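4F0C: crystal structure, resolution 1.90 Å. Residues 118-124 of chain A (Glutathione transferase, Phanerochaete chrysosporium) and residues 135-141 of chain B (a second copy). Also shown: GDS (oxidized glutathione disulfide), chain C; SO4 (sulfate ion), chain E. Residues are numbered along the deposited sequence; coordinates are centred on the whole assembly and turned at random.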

ATOM      1  N   GLY A 118      10.686  -0.318   5.490  1.00 13.64           N
ATOM      2  CA  GLY A 118      10.698  -1.503   6.330  1.00 14.04           C
ATOM      3  C   GLY A 118      11.756  -2.534   5.958  1.00 17.28           C
ATOM      4  O   GLY A 118      12.300  -3.197   6.848  1.00 15.24           O
ATOM      5  N   GLN A 119      12.058  -2.686   4.664  1.00 14.07           N
ATOM      6  CA  GLN A 119      13.095  -3.657   4.278  1.00 14.07           C
ATOM      7  C   GLN A 119      14.453  -3.112   4.707  1.00 20.82           C
ATOM      8  O   GLN A 119      15.287  -3.876   5.181  1.00 18.13           O
ATOM      9  N   ALA A 120      14.674  -1.797   4.555  1.00 13.84           N
ATOM     10  CA  ALA A 120      15.891  -1.191   5.122  1.00 15.35           C
ATOM     11  C   ALA A 120      15.985  -1.477   6.623  1.00 21.69           C
ATOM     12  O   ALA A 120      17.027  -1.889   7.103  1.00 19.89           O
ATOM     13  N   GLY A 121      14.881  -1.264   7.342  1.00 21.70           N
ATOM     14  CA  GLY A 121      14.818  -1.521   8.770  1.00 23.85           C
ATOM     15  C   GLY A 121      15.162  -2.965   9.119  1.00 22.96           C
ATOM     16  O   GLY A 121      15.933  -3.224  10.052  1.00 27.73           O
ATOM     17  N   TRP A 122      14.592  -3.898   8.359  1.00 22.47           N
ATOM     18  CA  TRP A 122      14.856  -5.324   8.544  1.00 24.26           C
ATOM     19  C   TRP A 122      16.343  -5.608   8.398  1.00 25.99           C
ATOM     20  O   TRP A 122      16.983  -6.089   9.340  1.00 27.80           O
ATOM     21  N   PHE A 123      16.899  -5.316   7.228  1.00 23.07           N
ATOM     22  CA  PHE A 123      18.311  -5.650   6.988  1.00 21.67           C
ATOM     23  C   PHE A 123      19.338  -4.859   7.831  1.00 29.03           C
ATOM     24  O   PHE A 123      20.462  -5.332   8.035  1.00 29.64           O
ATOM     25  N   LEU A 124      18.961  -3.684   8.328  1.00 21.92           N
ATOM     26  CA  LEU A 124      19.876  -2.880   9.153  1.00 22.48           C
ATOM     27  C   LEU A 124      19.792  -3.079  10.664  1.00 31.33           C
ATOM     28  O   LEU A 124      20.819  -3.069  11.340  1.00 31.66           O
TER
ATOM     29  N   THR B 135      18.742 -16.896  -2.749  1.00 29.12           N
ATOM     30  CA  THR B 135      18.752 -16.923  -1.282  1.00 30.70           C
ATOM     31  C   THR B 135      17.975 -15.769  -0.642  1.00 32.96           C
ATOM     32  O   THR B 135      17.156 -15.970   0.274  1.00 28.01           O
ATOM     33  N   ILE B 136      18.244 -14.546  -1.100  1.00 27.84           N
ATOM     34  CA  ILE B 136      17.491 -13.406  -0.596  1.00 29.37           C
ATOM     35  C   ILE B 136      16.060 -13.531  -1.082  1.00 25.02           C
ATOM     36  O   ILE B 136      15.125 -13.214  -0.348  1.00 21.25           O
ATOM     37  N   ALA B 137      15.882 -14.014  -2.307  1.00 19.95           N
ATOM     38  CA  ALA B 137      14.523 -14.209  -2.844  1.00 24.45           C
ATOM     39  C   ALA B 137      13.679 -15.132  -1.977  1.00 20.94           C
ATOM     40  O   ALA B 137      12.465 -14.949  -1.879  1.00 18.84           O
ATOM     41  N   GLU B 138      14.308 -16.123  -1.354  1.00 20.66           N
ATOM     42  CA  GLU B 138      13.540 -17.073  -0.544  1.00 17.89           C
ATOM     43  C   GLU B 138      12.751 -16.397   0.576  1.00 18.56           C
ATOM     44  O   GLU B 138      11.658 -16.829   0.911  1.00 17.00           O
ATOM     45  N   ARG B 139      13.312 -15.342   1.168  1.00 19.26           N
ATOM     46  CA  ARG B 139      12.587 -14.571   2.175  1.00 15.22           C
ATOM     47  C   ARG B 139      11.245 -14.090   1.624  1.00 19.56           C
ATOM     48  O   ARG B 139      10.211 -14.147   2.308  1.00 17.54           O
ATOM     49  N   TYR B 140      11.252 -13.616   0.382  1.00 15.29           N
ATOM     50  CA  TYR B 140      10.029 -13.079  -0.225  1.00 13.60           C
ATOM     51  C   TYR B 140       9.125 -14.165  -0.800  1.00 13.41           C
ATOM     52  O   TYR B 140       7.914 -14.003  -0.824  1.00 13.95           O
ATOM     53  N   GLN B 141       9.696 -15.276  -1.255  1.00 14.01           N
ATOM     54  CA  GLN B 141       8.866 -16.435  -1.602  1.00 16.32           C
ATOM     55  C   GLN B 141       8.089 -16.957  -0.377  1.00 17.46           C
ATOM     56  O   GLN B 141       6.908 -17.316  -0.463  1.00 14.68           O
TER

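The two helical stretches, one from each copy of the glutathione transferase, keep their axes 14.1 Å apart at closest approach and run at 122° to one another. With the backbones so distant, the contact is built by side chains that reach across the gap. Only Trp A122 and Arg B139 have CA-to-CB bonds pointing toward the other stretch; Gln A119, Phe A123, Ile B136 and Tyr B140 start out sideways, and their ends come nearer.

The polar interactions centre on Arg B139, which has the largest area covered across the contact. Its chi1, chi2 and chi3 are all t, an extended chain that carries the guanidinium far from its own helix. Arg B139 NH2 donates to Gln A119 OE1 at 2.8 Å, with a nearly straight N-H...acceptor angle of 175°. Gln A119 OE1 accepts a second hydrogen bond, 2.8 Å long, from Tyr B140 OH. A carbonyl oxygen can serve two donors in this way, while the amide NE2 of Gln A119 is satisfied elsewhere in the structure. Gln A119 is m at chi1 and chi2, and Tyr B140 is m at chi1. A weak hydrogen bond from Arg B139 NE to Tyr B140 OH, 3.3 Å, links the two donors to each other.

The guanidinium also gathers anions around its edge. With the oxidized glutathione disulfide, Arg B139 NH1 donates to OE7 at 2.9 Å and Arg B139 NH2 to OE8 at 2.8 Å, the paired arrangement that suits a planar guanidinium facing a carboxylate. Arg B139 NH1 further donates to sulfate O2, at 2.8 Å; this ion probably comes from the crystallisation liquor.

Hydrogen bonding in its plane leaves the guanidinium's faces free for stacking. The guanidinium of Arg B139 lies flat on Trp A122 (chi1 t), with centres 3.6 Å apart and planes at 11°. Arg B139 CZ sits over the five-membered ring, giving a cation-pi interaction in which the electron-rich indole meets the positive charge. The 3.3 Å approach of Trp A122 NE1 to Arg B139 NH1 belongs to this stack and is no hydrogen bond, since both atoms are donors.

Apolar packing completes the contact through Phe A123, m at chi1. Phe A123 CE1 lies 4.2 Å from CD1 of Ile B136, whose m, m conformation extends that methyl to the ring. Phe A123 CZ is 3.9 Å from CD of Arg B139, so the CD methylene of the arginine also packs near the ring. At the ring edge, Phe A123 CE2 comes within 3.5 Å of Tyr B140 OH, setting the aromatic ring beside the polar cluster.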

ATOM      1  CB  GLN A 119      13.109  -3.950   2.777  1.00 16.30           C
ATOM      2  CG  GLN A 119      11.799  -4.503   2.235  1.00 16.86           C
ATOM      3  CD  GLN A 119      11.162  -5.457   3.198  1.00 17.52           C
ATOM      4  OE1 GLN A 119      11.672  -6.560   3.438  1.00 17.70           O
ATOM      5  NE2 GLN A 119      10.019  -5.045   3.764  1.00 18.87           N
ATOM      6  CB  ALA A 120      15.936   0.305   4.879  1.00 16.29           C
ATOM      7  CB  TRP A 122      14.077  -6.179   7.538  1.00 21.78           C
ATOM      8  CG  TRP A 122      14.296  -7.663   7.711  1.00 24.83           C
ATOM      9  CD1 TRP A 122      15.027  -8.489   6.914  1.00 23.70           C
ATOM     10  CD2 TRP A 122      13.775  -8.482   8.770  1.00 27.97           C
ATOM     11  NE1 TRP A 122      14.998  -9.780   7.414  1.00 25.31           N
ATOM     12  CE2 TRP A 122      14.228  -9.797   8.548  1.00 26.28           C
ATOM     13  CE3 TRP A 122      12.961  -8.226   9.881  1.00 27.38           C
ATOM     14  CZ2 TRP A 122      13.887 -10.859   9.390  1.00 29.28           C
ATOM     15  CZ3 TRP A 122      12.628  -9.284  10.721  1.00 32.34           C
ATOM     16  CH2 TRP A 122      13.087 -10.580  10.466  1.00 26.76           C
ATOM     17  CB  PHE A 123      18.646  -5.619   5.491  1.00 26.16           C
ATOM     18  CG  PHE A 123      17.993  -6.723   4.712  1.00 29.28           C
ATOM     19  CD1 PHE A 123      18.458  -8.037   4.821  1.00 31.44           C
ATOM     20  CD2 PHE A 123      16.896  -6.465   3.890  1.00 26.42           C
ATOM     21  CE1 PHE A 123      17.850  -9.071   4.115  1.00 34.07           C
ATOM     22  CE2 PHE A 123      16.283  -7.500   3.180  1.00 31.09           C
ATOM     23  CZ  PHE A 123      16.757  -8.798   3.295  1.00 34.91           C
ATOM     24  CB  LEU A 124      19.642  -1.399   8.925  1.00 20.09           C
ATOM     25  CG  LEU A 124      20.109  -0.845   7.595  1.00 21.04           C
ATOM     26  CD1 LEU A 124      19.525   0.546   7.451  1.00 24.69           C
ATOM     27  CD2 LEU A 124      21.644  -0.842   7.532  1.00 22.32           C
TER
ATOM     28  CB  THR B 135      20.187 -16.913  -0.718  1.00 39.81           C
ATOM     29  OG1 THR B 135      20.904 -18.057  -1.204  1.00 42.75           O
ATOM     30  CG2 THR B 135      20.172 -16.945   0.809  1.00 39.65           C
ATOM     31  CB  ILE B 136      18.099 -12.053  -1.059  1.00 34.91           C
ATOM     32  CG1 ILE B 136      19.447 -11.814  -0.364  1.00 43.74           C
ATOM     33  CG2 ILE B 136      17.143 -10.896  -0.800  1.00 25.86           C
ATOM     34  CD1 ILE B 136      19.343 -11.699   1.164  1.00 38.72           C
ATOM     35  CB  ALA B 137      14.557 -14.741  -4.287  1.00 23.17           C
ATOM     36  CB  GLU B 138      14.410 -18.198   0.029  1.00 20.45           C
ATOM     37  CG  GLU B 138      13.569 -19.191   0.795  1.00 27.85           C
ATOM     38  CD  GLU B 138      14.272 -20.503   1.017  1.00 36.97           C
ATOM     39  OE1 GLU B 138      15.467 -20.597   0.684  1.00 42.62           O
ATOM     40  OE2 GLU B 138      13.618 -21.434   1.515  1.00 39.63           O
ATOM     41  CB  ARG B 139      13.448 -13.374   2.652  1.00 22.45           C
ATOM     42  CG  ARG B 139      12.635 -12.152   3.175  1.00 21.32           C
ATOM     43  CD  ARG B 139      13.568 -11.061   3.798  1.00 20.34           C
ATOM     44  NE  ARG B 139      12.845  -9.837   4.144  1.00 21.40           N
ATOM     45  CZ  ARG B 139      12.121  -9.656   5.254  1.00 28.45           C
ATOM     46  NH1 ARG B 139      12.021 -10.611   6.162  1.00 24.55           N
ATOM     47  NH2 ARG B 139      11.480  -8.507   5.457  1.00 18.82           N
ATOM     48  CB  TYR B 140      10.388 -11.998  -1.252  1.00 12.49           C
ATOM     49  CG  TYR B 140      11.143 -10.897  -0.553  1.00 15.25           C
ATOM     50  CD1 TYR B 140      10.475 -10.025   0.299  1.00 15.55           C
ATOM     51  CD2 TYR B 140      12.531 -10.774  -0.676  1.00 18.58           C
ATOM     52  CE1 TYR B 140      11.158  -9.029   0.984  1.00 13.42           C
ATOM     53  CE2 TYR B 140      13.215  -9.788   0.006  1.00 21.09           C
ATOM     54  CZ  TYR B 140      12.518  -8.919   0.843  1.00 18.41           C
ATOM     55  OH  TYR B 140      13.179  -7.926   1.534  1.00 20.23           O
ATOM     56  CB  GLN B 141       9.744 -17.543  -2.185  1.00 17.29           C
ATOM     57  CG  GLN B 141      10.341 -17.172  -3.552  1.00 15.46           C
ATOM     58  CD  GLN B 141      11.326 -18.204  -3.998  1.00 21.41           C
ATOM     59  OE1 GLN B 141      12.352 -18.411  -3.339  1.00 22.14           O
ATOM     60  NE2 GLN B 141      11.001 -18.911  -5.089  1.00 17.53           N
TER
HETATM   61  N1  GDS C 301       0.611  -2.409   5.572  1.00  7.86           N
HETATM   62  CA1 GDS C 301       0.482  -2.690   7.052  1.00 11.40           C
HETATM   63  C1  GDS C 301      -0.090  -1.435   7.824  1.00 10.14           C
HETATM   64  OE1 GDS C 301       0.218  -0.273   7.424  1.00 11.70           O
HETATM   65  OE2 GDS C 301      -0.896  -1.673   8.769  1.00 11.88           O
HETATM   66  CB1 GDS C 301       1.858  -3.091   7.694  1.00  9.63           C
HETATM   67  CG1 GDS C 301       1.705  -3.381   9.205  1.00 13.74           C
HETATM   68  CD1 GDS C 301       2.998  -3.920   9.728  1.00 16.41           C
HETATM   69  O1  GDS C 301       4.013  -4.069   9.067  1.00 14.96           O
HETATM   70  N2  GDS C 301       2.965  -4.245  11.069  1.00 15.70           N
HETATM   71  CA2 GDS C 301       4.139  -4.819  11.755  1.00 14.28           C
HETATM   72  C2  GDS C 301       3.801  -6.180  12.312  1.00 14.39           C
HETATM   73  O2  GDS C 301       2.717  -6.361  12.874  1.00 14.79           O
HETATM   74  CB2 GDS C 301       4.530  -3.968  12.986  1.00 18.74           C
HETATM   75  SG2 GDS C 301       5.268  -2.410  12.448  1.00 20.16           S
HETATM   76  N3  GDS C 301       4.760  -7.126  12.236  1.00 17.08           N
HETATM   77  CA3 GDS C 301       4.509  -8.427  12.791  1.00 23.21           C
HETATM   78  C3  GDS C 301       4.935  -9.523  11.819  1.00 23.71           C
HETATM   79  OE3 GDS C 301       5.004 -10.694  12.252  1.00 29.19           O
HETATM   80  OE4 GDS C 301       5.113  -9.157  10.643  1.00 26.25           O
HETATM   81  N4  GDS C 301       6.226  -3.151   7.507  1.00 16.15           N
HETATM   82  CA4 GDS C 301       6.150  -2.747   6.096  1.00 11.59           C
HETATM   83  C4  GDS C 301       5.093  -1.611   5.970  1.00 12.91           C
HETATM   84  OE5 GDS C 301       4.935  -0.826   6.941  1.00 12.57           O
HETATM   85  OE6 GDS C 301       4.484  -1.562   4.882  1.00 12.99           O
HETATM   86  C5  GDS C 301       7.415  -3.558   8.060  1.00 19.18           C
HETATM   87  O5  GDS C 301       8.477  -3.607   7.437  1.00 18.09           O
HETATM   88  CA5 GDS C 301       7.418  -3.945   9.534  1.00 17.46           C
HETATM   89  N5  GDS C 301       8.484  -4.949   9.808  1.00 16.28           N
HETATM   90  CB5 GDS C 301       7.655  -2.668  10.347  1.00 18.22           C
HETATM   91  SG5 GDS C 301       7.316  -2.964  12.125  1.00 20.81           S
HETATM   92  CA6 GDS C 301       8.215  -9.036   9.260  1.00 24.53           C
HETATM   93  C6  GDS C 301       9.350  -9.186   8.169  1.00 26.85           C
HETATM   94  OE7 GDS C 301       9.730 -10.337   7.861  1.00 28.20           O
HETATM   95  OE8 GDS C 301       9.791  -8.130   7.668  1.00 26.92           O
HETATM   96  N6  GDS C 301       7.471 -10.289   9.388  1.00 24.14           N
HETATM   97  CB6 GDS C 301       8.907  -8.606  10.588  1.00 20.34           C
HETATM   98  CG6 GDS C 301       9.337  -7.132  10.588  1.00 18.60           C
HETATM   99  CD6 GDS C 301       8.146  -6.214  10.346  1.00 22.20           C
HETATM  100  O6  GDS C 301       6.967  -6.482  10.606  1.00 21.34           O
HETATM  101  S   SO4 E 304      12.865 -14.507   6.740  0.81 57.12           S
HETATM  102  O1  SO4 E 304      12.571 -14.595   8.178  0.81 52.88           O
HETATM  103  O2  SO4 E 304      13.231 -13.128   6.430  0.81 57.05           O
HETATM  104  O3  SO4 E 304      13.984 -15.370   6.376  0.81 62.46           O
HETATM  105  O4  SO4 E 304      11.691 -14.932   5.983  0.81 58.42           O